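Local coordinates for type III secretion system effector protein ExoU (PDB 4QMK), which probably cleaves membrane phospholipids inside host cells as a secreted patatin-like phospholipase that is directed to the plasma membrane by a phosphatidylinositol 4,5-bisphosphate-binding domain, at residues A[184-189]-A[269-275]; A[193-197]-A[219-225]; A[242-246]-A[258-262]; A[141-145]-A[170-174]. One frame throughout, in Å; residues are numbered along the deposited sequence.

Interaction 1. Residues A[184-189]-A[269-275]; sequences LEDLIR and DIGRAAL
Two helices, 184-189 and 270-275, cross at 138° with their axes 8.4 Å apart at closest approach; the nearest CA atoms, those of E185 and G271, are 4.7 Å apart. G271 makes this possible: a CB there would clash with E185 O. D269 is the N-cap of helix 270-275, its OD2 accepting from R272 N (3.1 Å) and weakly from G271 N (3.0 Å). The same carboxylate takes two bonds from R189 (chi1 t), NE to D269 OD1 at 3.1 Å and NH2 to D269 OD2 at 2.7 Å. R189 NH2 also gives to E185 OE2 (3.2 Å), and R189 NH1 weakly to D186 OD1 (3.4 Å). E185, extended t,t, receives R272 NH2 on OE1 (3.1 Å) and, weakly, R272 NE on OE2 (2.6 Å); R272 NH1 is satisfied by L174 O. Beyond the charges, I188 CD1 meets A274 CB at 4.0 Å and L184 CD2 meets L275 CD1 at 4.3 Å. It is a largely buried salt-bridge network spanning a glycine-permitted close helix crossing, within the patatin-like phospholipase fold.

Interaction 2. Residues A[193-197]-A[219-225]; sequences RQSIL and LSAGGGA
Residues 193-197 are regular helix, with L197 N bonded to R193 O at 2.8 Å, while 219-225 covers the last turn of helix 210-221 and the glycine-rich exit that follows. The nearest CA atoms, those of R193 and L219, are 6.5 Å apart. This is a helix packed on a helix C-terminus and its outgoing loop, in the patatin-like phospholipase region. G222 leaves the helix at phi/psi 149/11, where a CB would jam against the preceding carbonyl, so glycine is required; G223, G224 and A225 then run extended, with phi from -71 to -91° and psi from 142 to 159°.

Among the side chains, I196 (chi1 m, chi2 t) packs on L219 (m, t), I196 CG2 to L219 CD1 at 3.8 Å, and I196 CD1 reaches A225 CB at 3.7 Å. L197 CD2 packs on L219 CB at 4.2 Å and lies 4.3 Å from S220 OG, at the more exposed margin; S220 OG bonds back to A216 O within its own helix. R193 starts sideways with chi1 and chi2 both t and chi3 near -27°, which carries its guanidinium over the helix end, CD passing 3.1 Å from L219 O. Its NH1 is held by N190 OD1 in its own helix, the strongest polar partner. The other terminal nitrogen, R193 NH2, makes a weak hydrogen bond to G223 O at 2.8 Å.

Interaction 3. Residues A[242-246]-A[258-262]; sequences QLNIT and VVFNA
I245 and F260 form the hydrogen-bonded pair of an antiparallel beta hairpin: F260 N gives to I245 O at 2.8 Å and I245 N to F260 O at 3.0 Å. T246 faces V259 as the next, non-hydrogen-bonded pair, with CA atoms 4.6 Å apart. The segment axes pass 4.8 Å from each other at 159°.

Toward the start of 242-246 the ladder changes character. N261 (phi/psi -173/-177) bonds through ND2 to N244 OD1 at 3.1 Å, while N261 OD1 takes L264 N beyond the segment. One residue farther, a water bridges the gap, donating to L243 O (2.5 Å) and accepting from A262 N (2.8 Å).

Strand 254-260 is outermost in the mixed sheet of this chain; strand 242-251 pairs on its own far side with the parallel strand 99-103, which leads into a probable nucleophile elbow of the patatin-like fold. I245 and F260, both chi1 m, share one face, where helix 270-278 covers them with A273 and A274; T246 and V259 lie on the other. I245 CG2 touches F260 CD2 at 4.2 Å. CA-H...O contacts supplement the ladder, N244 CA to F260 O at 3.5 Å and T246 CA to V258 O at 3.4 Å.

Interaction 4. Residues A[141-145]-A[170-174]; sequences VTAWL and LLTLL
V141 opens the first segment, a stretch of helix 140-157 running past the end of helix 166-173, which L174 leaves at phi/psi -126/55. The CA atoms of V141 and L174 are 7.4 Å apart, those of L145 and L170 9.5 Å. With chi1 t, V141 points sideways and its CG1 meets L174 CD1 at 3.9 Å.

W144 comes one turn later and carries the largest share of this segment's contact. Its chi1 of 180° and chi2 of 84° lay the indole against three leucines: L174 CD2 sits over the face of the six-membered ring in a CH-pi contact, 4.1 Å from the centroid, L170 CD2 lies at the ring edge, 4.2 Å from W144 CZ3, and L173 CD1 is 3.8 Å from W144 CH2. The indole NE1 of W144 bonds to S158 OG of the second subunit.

L145, chi1 m, ends the walk, with CD2 at 4.3 Å from L170 CD2 and CD1 at 4.3 Å from L174 CD1; I276 of helix 270-278 covers this leucine group. No hydrogen bond joins the segments, so these two segments meet through apolar contact and CH-pi packing alone, while the polar edge of the tryptophan serves the subunit interface.

In the fold
Within the patatin-like phospholipase range, interaction 4 closes first, folding helix 166-173 back on helix 140-157 beside the second subunit. Helix 183-201 follows and serves two contacts. Interaction 2 ties its middle to the end of helix 210-221, closing a short loop, and interaction 3 then pairs strands 242-251 and 254-260 as a hairpin. Interaction 1 closes last, bringing helix 270-278 back to the start of helix 183-201, so the loops of interactions 2 and 3 both lie within its span, in series. Helix 270-278 links them spatially: I270 N meets A225 O, A273 and A274 pack on I245, and R272 reaches L174 O of interaction 4.

Interaction 1. Residues A[184-189]-A[269-275]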
loop_
_atom_site.group_PDB
_atom_site.type_symbol
_atom_site.label_atom_id
_atom_site.label_comp_id
_atom_site.label_asym_id
_atom_site.label_seq_id
_atom_site.Cartn_x
_atom_site.Cartn_y
_atom_site.Cartn_z
ATOM N N LEU A 184 -19.622 -0.340 -16.584
ATOM C CA LEU A 184 -20.009 -1.177 -15.470
ATOM C C LEU A 184 -19.413 -0.709 -14.160
ATOM O O LEU A 184 -20.092 -0.538 -13.174
ATOM C CB LEU A 184 -19.555 -2.600 -15.743
ATOM C CG LEU A 184 -20.088 -3.670 -14.769
ATOM C CD1 LEU A 184 -21.590 -3.824 -14.900
ATOM C CD2 LEU A 184 -19.372 -5.000 -15.016
ATOM N N GLU A 185 -18.122 -0.503 -14.168
ATOM C CA GLU A 185 -17.411 -0.087 -13.008
ATOM C C GLU A 185 -17.900 1.273 -12.469
ATOM O O GLU A 185 -17.909 1.515 -11.244
ATOM C CB GLU A 185 -15.946 -0.079 -13.464
ATOM C CG GLU A 185 -14.888 0.316 -12.489
ATOM C CD GLU A 185 -13.498 0.382 -13.131
ATOM O OE1 GLU A 185 -13.376 0.075 -14.337
ATOM O OE2 GLU A 185 -12.511 0.739 -12.430
ATOM N N ASP A 186 -18.352 2.137 -13.378
ATOM C CA ASP A 186 -18.870 3.461 -13.031
ATOM C C ASP A 186 -20.256 3.347 -12.392
ATOM O O ASP A 186 -20.505 3.883 -11.297
ATOM C CB ASP A 186 -18.995 4.331 -14.278
ATOM C CG ASP A 186 -17.654 4.577 -14.981
ATOM O OD1 ASP A 186 -16.566 4.302 -14.390
ATOM O OD2 ASP A 186 -17.714 5.069 -16.146
ATOM N N LEU A 187 -21.163 2.661 -13.087
ATOM C CA LEU A 187 -22.475 2.396 -12.547
ATOM C C LEU A 187 -22.351 1.870 -11.112
ATOM O O LEU A 187 -22.933 2.423 -10.187
ATOM C CB LEU A 187 -23.175 1.375 -13.400
ATOM C CG LEU A 187 -24.429 0.828 -12.697
ATOM C CD1 LEU A 187 -25.691 1.308 -13.402
ATOM C CD2 LEU A 187 -24.461 -0.700 -12.629
ATOM N N ILE A 188 -21.574 0.806 -10.936
ATOM C CA ILE A 188 -21.368 0.240 -9.622
ATOM C C ILE A 188 -20.833 1.307 -8.671
ATOM O O ILE A 188 -21.345 1.474 -7.565
ATOM C CB ILE A 188 -20.385 -0.963 -9.652
ATOM C CG1 ILE A 188 -20.963 -2.098 -10.491
ATOM C CG2 ILE A 188 -20.117 -1.539 -8.254
ATOM C CD1 ILE A 188 -20.043 -3.309 -10.571
ATOM N N ARG A 189 -19.802 2.019 -9.090
ATOM C CA ARG A 189 -19.186 3.001 -8.213
ATOM C C ARG A 189 -20.130 4.138 -7.818
ATOM O O ARG A 189 -20.110 4.574 -6.660
ATOM C CB ARG A 189 -17.921 3.556 -8.837
ATOM C CG ARG A 189 -17.309 4.705 -8.049
ATOM C CD ARG A 189 -15.903 5.092 -8.482
ATOM N NE ARG A 189 -15.112 3.927 -8.837
ATOM C CZ ARG A 189 -14.973 3.470 -10.080
ATOM N NH1 ARG A 189 -15.532 4.106 -11.121
ATOM N NH2 ARG A 189 -14.244 2.378 -10.283
ATOM N N ASP A 269 -10.546 -0.270 -5.064
ATOM C CA ASP A 269 -11.859 0.151 -5.442
ATOM C C ASP A 269 -12.666 -1.077 -5.710
ATOM O O ASP A 269 -12.196 -1.994 -6.404
ATOM C CB ASP A 269 -11.757 0.985 -6.723
ATOM C CG ASP A 269 -13.075 1.570 -7.136
ATOM O OD1 ASP A 269 -13.466 2.615 -6.587
ATOM O OD2 ASP A 269 -13.727 0.998 -8.032
ATOM N N ILE A 270 -13.879 -1.123 -5.173
ATOM C CA ILE A 270 -14.712 -2.324 -5.320
ATOM C C ILE A 270 -15.248 -2.514 -6.718
ATOM O O ILE A 270 -15.439 -3.648 -7.169
ATOM C CB ILE A 270 -15.826 -2.401 -4.270
ATOM C CG1 ILE A 270 -16.857 -1.300 -4.429
ATOM C CG2 ILE A 270 -15.223 -2.256 -2.867
ATOM C CD1 ILE A 270 -17.957 -1.373 -3.376
ATOM N N GLY A 271 -15.477 -1.410 -7.420
ATOM C CA GLY A 271 -16.005 -1.467 -8.784
ATOM C C GLY A 271 -15.022 -2.128 -9.707
ATOM O O GLY A 271 -15.362 -3.048 -10.464
ATOM N N ARG A 272 -13.789 -1.679 -9.594
ATOM C CA ARG A 272 -12.692 -2.214 -10.377
ATOM C C ARG A 272 -12.526 -3.715 -10.047
ATOM O O ARG A 272 -12.348 -4.531 -10.964
ATOM C CB ARG A 272 -11.439 -1.365 -10.097
ATOM C CG ARG A 272 -10.129 -1.736 -10.790
ATOM C CD ARG A 272 -10.263 -2.099 -12.259
ATOM N NE ARG A 272 -10.656 -0.974 -13.088
ATOM C CZ ARG A 272 -9.826 -0.129 -13.691
ATOM N NH1 ARG A 272 -8.514 -0.231 -13.578
ATOM N NH2 ARG A 272 -10.343 0.838 -14.415
ATOM N N ALA A 273 -12.635 -4.082 -8.757
ATOM C CA ALA A 273 -12.509 -5.466 -8.320
ATOM C C ALA A 273 -13.537 -6.340 -8.974
ATOM O O ALA A 273 -13.250 -7.496 -9.332
ATOM C CB ALA A 273 -12.715 -5.566 -6.823
ATOM N N ALA A 274 -14.758 -5.811 -9.041
ATOM C CA ALA A 274 -15.895 -6.523 -9.602
ATOM C C ALA A 274 -15.772 -6.673 -11.110
ATOM O O ALA A 274 -16.200 -7.676 -11.677
ATOM C CB ALA A 274 -17.185 -5.775 -9.280
ATOM N N LEU A 275 -15.217 -5.665 -11.767
ATOM C CA LEU A 275 -15.024 -5.743 -13.185
ATOM C C LEU A 275 -14.031 -6.864 -13.484
ATOM O O LEU A 275 -14.237 -7.659 -14.413
ATOM C CB LEU A 275 -14.484 -4.419 -13.713
ATOM C CG LEU A 275 -14.029 -4.384 -15.180
ATOM C CD1 LEU A 275 -15.235 -4.399 -16.115
ATOM C CD2 LEU A 275 -13.235 -3.103 -15.400
#

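Interaction 2. Residues A[193-197]-A[219-225]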
loop_
_atom_site.group_PDB
_atom_site.type_symbol
_atom_site.label_atom_id
_atom_site.label_comp_id
_atom_site.label_asym_id
_atom_site.label_seq_id
_atom_site.Cartn_x
_atom_site.Cartn_y
_atom_site.Cartn_z
ATOM N N ARG A 193 -21.624 4.544 -3.876
ATOM C CA ARG A 193 -21.406 5.893 -3.274
ATOM C C ARG A 193 -22.735 6.475 -2.753
ATOM O O ARG A 193 -22.860 6.799 -1.553
ATOM C CB ARG A 193 -20.804 6.866 -4.310
ATOM C CG ARG A 193 -19.996 8.023 -3.735
ATOM C CD ARG A 193 -19.730 9.181 -4.713
ATOM N NE ARG A 193 -19.716 8.794 -6.116
ATOM C CZ ARG A 193 -18.679 8.293 -6.795
ATOM N NH1 ARG A 193 -18.840 7.986 -8.077
ATOM N NH2 ARG A 193 -17.491 8.091 -6.227
ATOM N N GLN A 194 -23.717 6.609 -3.656
ATOM C CA GLN A 194 -25.005 7.192 -3.312
ATOM C C GLN A 194 -25.582 6.461 -2.122
ATOM O O GLN A 194 -25.812 7.063 -1.068
ATOM C CB GLN A 194 -25.894 7.181 -4.542
ATOM C CG GLN A 194 -27.398 7.150 -4.362
ATOM C CD GLN A 194 -28.098 7.300 -5.710
ATOM O OE1 GLN A 194 -27.516 7.028 -6.774
ATOM N NE2 GLN A 194 -29.345 7.753 -5.677
ATOM N N SER A 195 -25.696 5.142 -2.262
ATOM C CA SER A 195 -26.207 4.272 -1.193
ATOM C C SER A 195 -25.485 4.473 0.114
ATOM O O SER A 195 -26.122 4.673 1.136
ATOM C CB SER A 195 -26.080 2.829 -1.608
ATOM O OG SER A 195 -26.319 1.990 -0.511
ATOM N N ILE A 196 -24.158 4.466 0.075
ATOM C CA ILE A 196 -23.359 4.646 1.286
ATOM C C ILE A 196 -23.559 6.011 1.931
ATOM O O ILE A 196 -23.748 6.126 3.145
ATOM C CB ILE A 196 -21.874 4.480 0.992
ATOM C CG1 ILE A 196 -21.530 3.011 0.850
ATOM C CG2 ILE A 196 -21.032 5.060 2.114
ATOM C CD1 ILE A 196 -20.132 2.756 0.335
ATOM N N LEU A 197 -23.517 7.063 1.122
ATOM C CA LEU A 197 -23.708 8.412 1.653
ATOM C C LEU A 197 -25.053 8.533 2.356
ATOM O O LEU A 197 -25.122 9.021 3.491
ATOM C CB LEU A 197 -23.568 9.462 0.556
ATOM C CG LEU A 197 -22.137 9.606 0.045
ATOM C CD1 LEU A 197 -22.027 10.649 -1.051
ATOM C CD2 LEU A 197 -21.157 9.931 1.149
ATOM N N LEU A 219 -15.630 10.278 -0.366
ATOM C CA LEU A 219 -16.605 9.821 -1.355
ATOM C C LEU A 219 -17.361 10.955 -2.048
ATOM O O LEU A 219 -17.639 10.878 -3.241
ATOM C CB LEU A 219 -17.587 8.843 -0.710
ATOM C CG LEU A 219 -16.972 7.498 -0.265
ATOM C CD1 LEU A 219 -17.974 6.682 0.526
ATOM C CD2 LEU A 219 -16.456 6.703 -1.444
ATOM N N SER A 220 -17.673 12.008 -1.283
ATOM C CA SER A 220 -18.386 13.186 -1.802
ATOM C C SER A 220 -17.647 13.769 -2.982
ATOM O O SER A 220 -18.236 13.972 -4.044
ATOM C CB SER A 220 -18.540 14.242 -0.730
ATOM O OG SER A 220 -19.242 13.709 0.359
ATOM N N ALA A 221 -16.357 14.023 -2.797
ATOM C CA ALA A 221 -15.509 14.529 -3.871
ATOM C C ALA A 221 -15.742 13.734 -5.154
ATOM O O ALA A 221 -16.042 14.291 -6.219
ATOM C CB ALA A 221 -14.051 14.438 -3.468
ATOM N N GLY A 222 -15.660 12.423 -5.036
ATOM C CA GLY A 222 -15.813 11.563 -6.193
ATOM C C GLY A 222 -15.013 10.285 -6.122
ATOM O O GLY A 222 -14.897 9.602 -7.125
ATOM N N GLY A 223 -14.449 9.972 -4.947
ATOM C CA GLY A 223 -13.700 8.732 -4.734
ATOM C C GLY A 223 -14.647 7.555 -4.572
ATOM O O GLY A 223 -15.769 7.703 -4.118
ATOM N N GLY A 224 -14.219 6.383 -4.988
ATOM C CA GLY A 224 -15.067 5.198 -4.900
ATOM C C GLY A 224 -14.838 4.492 -3.593
ATOM O O GLY A 224 -13.813 4.686 -2.956
ATOM N N ALA A 225 -15.791 3.676 -3.174
ATOM C CA ALA A 225 -15.607 2.894 -1.954
ATOM C C ALA A 225 -14.563 1.776 -2.145
ATOM O O ALA A 225 -14.479 1.157 -3.219
ATOM C CB ALA A 225 -16.922 2.282 -1.520
#

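Interaction 3. Residues A[242-246]-A[258-262]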
loop_
_atom_site.group_PDB
_atom_site.type_symbol
_atom_site.label_atom_id
_atom_site.label_comp_id
_atom_site.label_asym_id
_atom_site.label_seq_id
_atom_site.Cartn_x
_atom_site.Cartn_y
_atom_site.Cartn_z
ATOM N N GLN A 242 -19.314 -6.137 4.997
ATOM C CA GLN A 242 -17.982 -6.365 4.433
ATOM C C GLN A 242 -18.175 -7.093 3.131
ATOM O O GLN A 242 -19.230 -7.711 2.913
ATOM C CB GLN A 242 -17.118 -7.184 5.344
ATOM C CG GLN A 242 -16.930 -6.560 6.696
ATOM C CD GLN A 242 -16.206 -7.486 7.606
ATOM O OE1 GLN A 242 -15.229 -8.119 7.223
ATOM N NE2 GLN A 242 -16.705 -7.621 8.792
ATOM N N LEU A 243 -17.171 -7.043 2.274
ATOM C CA LEU A 243 -17.327 -7.612 0.939
ATOM C C LEU A 243 -16.136 -8.433 0.539
ATOM O O LEU A 243 -15.002 -8.012 0.781
ATOM C CB LEU A 243 -17.516 -6.486 -0.065
ATOM C CG LEU A 243 -17.548 -6.840 -1.565
ATOM C CD1 LEU A 243 -18.774 -7.668 -1.885
ATOM C CD2 LEU A 243 -17.570 -5.573 -2.378
ATOM N N ASN A 244 -16.412 -9.598 -0.060
ATOM C CA ASN A 244 -15.421 -10.414 -0.736
ATOM C C ASN A 244 -15.831 -10.554 -2.155
ATOM O O ASN A 244 -16.909 -11.036 -2.449
ATOM C CB ASN A 244 -15.433 -11.837 -0.231
ATOM C CG ASN A 244 -14.762 -11.971 1.037
ATOM O OD1 ASN A 244 -13.565 -11.976 1.095
ATOM N ND2 ASN A 244 -15.517 -12.040 2.075
ATOM N N ILE A 245 -14.936 -10.232 -3.048
ATOM C CA ILE A 245 -15.141 -10.485 -4.420
ATOM C C ILE A 245 -14.129 -11.568 -4.824
ATOM O O ILE A 245 -12.932 -11.484 -4.526
ATOM C CB ILE A 245 -14.980 -9.216 -5.211
ATOM C CG1 ILE A 245 -16.139 -8.343 -4.874
ATOM C CG2 ILE A 245 -14.953 -9.523 -6.712
ATOM C CD1 ILE A 245 -16.300 -7.148 -5.800
ATOM N N THR A 246 -14.622 -12.578 -5.508
ATOM C CA THR A 246 -13.825 -13.747 -5.821
ATOM C C THR A 246 -13.968 -14.194 -7.235
ATOM O O THR A 246 -14.929 -13.873 -7.897
ATOM C CB THR A 246 -14.294 -14.884 -4.910
ATOM O OG1 THR A 246 -14.034 -14.488 -3.557
ATOM C CG2 THR A 246 -13.546 -16.144 -5.176
ATOM N N VAL A 258 -8.685 -15.869 -7.569
ATOM C CA VAL A 258 -8.403 -14.478 -7.341
ATOM C C VAL A 258 -9.318 -14.031 -6.200
ATOM O O VAL A 258 -10.486 -14.400 -6.170
ATOM C CB VAL A 258 -8.687 -13.692 -8.595
ATOM C CG1 VAL A 258 -8.403 -12.228 -8.407
ATOM C CG2 VAL A 258 -7.870 -14.250 -9.721
ATOM N N VAL A 259 -8.800 -13.275 -5.247
ATOM C CA VAL A 259 -9.617 -12.839 -4.083
ATOM C C VAL A 259 -9.345 -11.392 -3.674
ATOM O O VAL A 259 -8.213 -11.015 -3.356
ATOM C CB VAL A 259 -9.330 -13.746 -2.857
ATOM C CG1 VAL A 259 -10.135 -13.310 -1.640
ATOM C CG2 VAL A 259 -9.587 -15.205 -3.208
ATOM N N PHE A 260 -10.374 -10.584 -3.725
ATOM C CA PHE A 260 -10.285 -9.218 -3.286
ATOM C C PHE A 260 -11.109 -9.107 -2.013
ATOM O O PHE A 260 -12.213 -9.605 -1.966
ATOM C CB PHE A 260 -10.902 -8.310 -4.321
ATOM C CG PHE A 260 -10.233 -8.343 -5.669
ATOM C CD1 PHE A 260 -9.065 -7.640 -5.889
ATOM C CD2 PHE A 260 -10.802 -8.988 -6.692
ATOM C CE1 PHE A 260 -8.427 -7.679 -7.109
ATOM C CE2 PHE A 260 -10.194 -9.031 -7.933
ATOM C CZ PHE A 260 -8.999 -8.381 -8.136
ATOM N N ASN A 261 -10.584 -8.453 -1.002
ATOM C CA ASN A 261 -11.288 -8.192 0.255
ATOM C C ASN A 261 -10.460 -7.244 1.164
ATOM O O ASN A 261 -9.364 -6.802 0.783
ATOM C CB ASN A 261 -11.591 -9.494 0.979
ATOM C CG ASN A 261 -10.321 -10.276 1.396
ATOM O OD1 ASN A 261 -9.214 -9.720 1.558
ATOM N ND2 ASN A 261 -10.487 -11.569 1.546
ATOM N N ALA A 262 -10.943 -6.956 2.363
ATOM C CA ALA A 262 -10.260 -5.963 3.209
ATOM C C ALA A 262 -8.889 -6.410 3.686
ATOM O O ALA A 262 -8.015 -5.579 3.954
ATOM C CB ALA A 262 -11.115 -5.574 4.383
HETATM O O HOH W 1 -13.650 -7.473 2.803
#

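Interaction 4. Residues A[141-145]-A[170-174]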
loop_
_atom_site.group_PDB
_atom_site.type_symbol
_atom_site.label_atom_id
_atom_site.label_comp_id
_atom_site.label_asym_id
_atom_site.label_seq_id
_atom_site.Cartn_x
_atom_site.Cartn_y
_atom_site.Cartn_z
ATOM N N VAL A 141 -9.330 -3.048 -20.052
ATOM C CA VAL A 141 -8.937 -3.830 -18.891
ATOM C C VAL A 141 -9.244 -5.301 -19.090
ATOM O O VAL A 141 -8.396 -6.158 -18.874
ATOM C CB VAL A 141 -9.608 -3.326 -17.601
ATOM C CG1 VAL A 141 -9.374 -4.314 -16.452
ATOM C CG2 VAL A 141 -9.065 -1.951 -17.246
ATOM N N THR A 142 -10.465 -5.593 -19.482
ATOM C CA THR A 142 -10.844 -6.957 -19.761
ATOM C C THR A 142 -9.925 -7.547 -20.803
ATOM O O THR A 142 -9.406 -8.637 -20.638
ATOM C CB THR A 142 -12.285 -7.045 -20.331
ATOM O OG1 THR A 142 -13.231 -6.496 -19.393
ATOM C CG2 THR A 142 -12.653 -8.520 -20.664
ATOM N N ALA A 143 -9.736 -6.811 -21.879
ATOM C CA ALA A 143 -8.945 -7.276 -22.974
ATOM C C ALA A 143 -7.563 -7.603 -22.489
ATOM O O ALA A 143 -7.006 -8.637 -22.817
ATOM C CB ALA A 143 -8.888 -6.213 -24.058
ATOM N N TRP A 144 -6.992 -6.702 -21.718
ATOM C CA TRP A 144 -5.663 -6.925 -21.206
ATOM C C TRP A 144 -5.564 -8.229 -20.419
ATOM O O TRP A 144 -4.546 -8.937 -20.497
ATOM C CB TRP A 144 -5.231 -5.771 -20.327
ATOM C CG TRP A 144 -3.881 -5.959 -19.790
ATOM C CD1 TRP A 144 -2.714 -5.666 -20.411
ATOM C CD2 TRP A 144 -3.543 -6.480 -18.513
ATOM N NE1 TRP A 144 -1.644 -5.979 -19.595
ATOM C CE2 TRP A 144 -2.131 -6.479 -18.418
ATOM C CE3 TRP A 144 -4.290 -6.929 -17.437
ATOM C CZ2 TRP A 144 -1.450 -6.915 -17.283
ATOM C CZ3 TRP A 144 -3.610 -7.386 -16.298
ATOM C CH2 TRP A 144 -2.202 -7.377 -16.239
ATOM N N LEU A 145 -6.604 -8.547 -19.662
ATOM C CA LEU A 145 -6.591 -9.755 -18.913
ATOM C C LEU A 145 -6.479 -10.996 -19.767
ATOM O O LEU A 145 -5.780 -11.926 -19.369
ATOM C CB LEU A 145 -7.771 -9.819 -17.974
ATOM C CG LEU A 145 -7.519 -9.001 -16.722
ATOM C CD1 LEU A 145 -8.823 -8.601 -16.078
ATOM C CD2 LEU A 145 -6.639 -9.782 -15.755
ATOM N N LEU A 170 -2.608 -7.625 -9.482
ATOM C CA LEU A 170 -3.584 -6.967 -10.344
ATOM C C LEU A 170 -3.907 -5.608 -9.824
ATOM O O LEU A 170 -4.049 -4.642 -10.598
ATOM C CB LEU A 170 -4.855 -7.809 -10.453
ATOM C CG LEU A 170 -4.601 -9.171 -11.069
ATOM C CD1 LEU A 170 -5.859 -9.997 -11.096
ATOM C CD2 LEU A 170 -4.071 -9.029 -12.450
ATOM N N LEU A 171 -4.044 -5.526 -8.505
ATOM C CA LEU A 171 -4.250 -4.247 -7.844
ATOM C C LEU A 171 -3.248 -3.234 -8.367
ATOM O O LEU A 171 -3.638 -2.192 -8.833
ATOM C CB LEU A 171 -4.080 -4.410 -6.336
ATOM C CG LEU A 171 -3.916 -3.107 -5.564
ATOM C CD1 LEU A 171 -5.099 -2.222 -5.836
ATOM C CD2 LEU A 171 -3.824 -3.383 -4.079
ATOM N N THR A 172 -1.952 -3.562 -8.341
ATOM C CA THR A 172 -0.933 -2.588 -8.749
ATOM C C THR A 172 -0.714 -2.499 -10.253
ATOM O O THR A 172 -0.157 -1.528 -10.706
ATOM C CB THR A 172 0.435 -2.778 -8.071
ATOM O OG1 THR A 172 1.165 -3.775 -8.750
ATOM C CG2 THR A 172 0.321 -3.125 -6.575
ATOM N N LEU A 173 -1.137 -3.496 -11.018
ATOM C CA LEU A 173 -1.040 -3.428 -12.492
ATOM C C LEU A 173 -2.253 -2.764 -13.132
ATOM O O LEU A 173 -2.159 -2.237 -14.236
ATOM C CB LEU A 173 -0.899 -4.825 -13.117
ATOM C CG LEU A 173 0.419 -5.534 -12.830
ATOM C CD1 LEU A 173 0.458 -6.888 -13.500
ATOM C CD2 LEU A 173 1.562 -4.664 -13.300
ATOM N N LEU A 174 -3.393 -2.820 -12.458
ATOM C CA LEU A 174 -4.623 -2.274 -13.023
ATOM C C LEU A 174 -5.301 -1.275 -12.107
ATOM O O LEU A 174 -6.447 -1.461 -11.769
ATOM C CB LEU A 174 -5.604 -3.413 -13.320
ATOM C CG LEU A 174 -5.153 -4.460 -14.339
ATOM C CD1 LEU A 174 -6.219 -5.526 -14.446
ATOM C CD2 LEU A 174 -4.921 -3.826 -15.685
#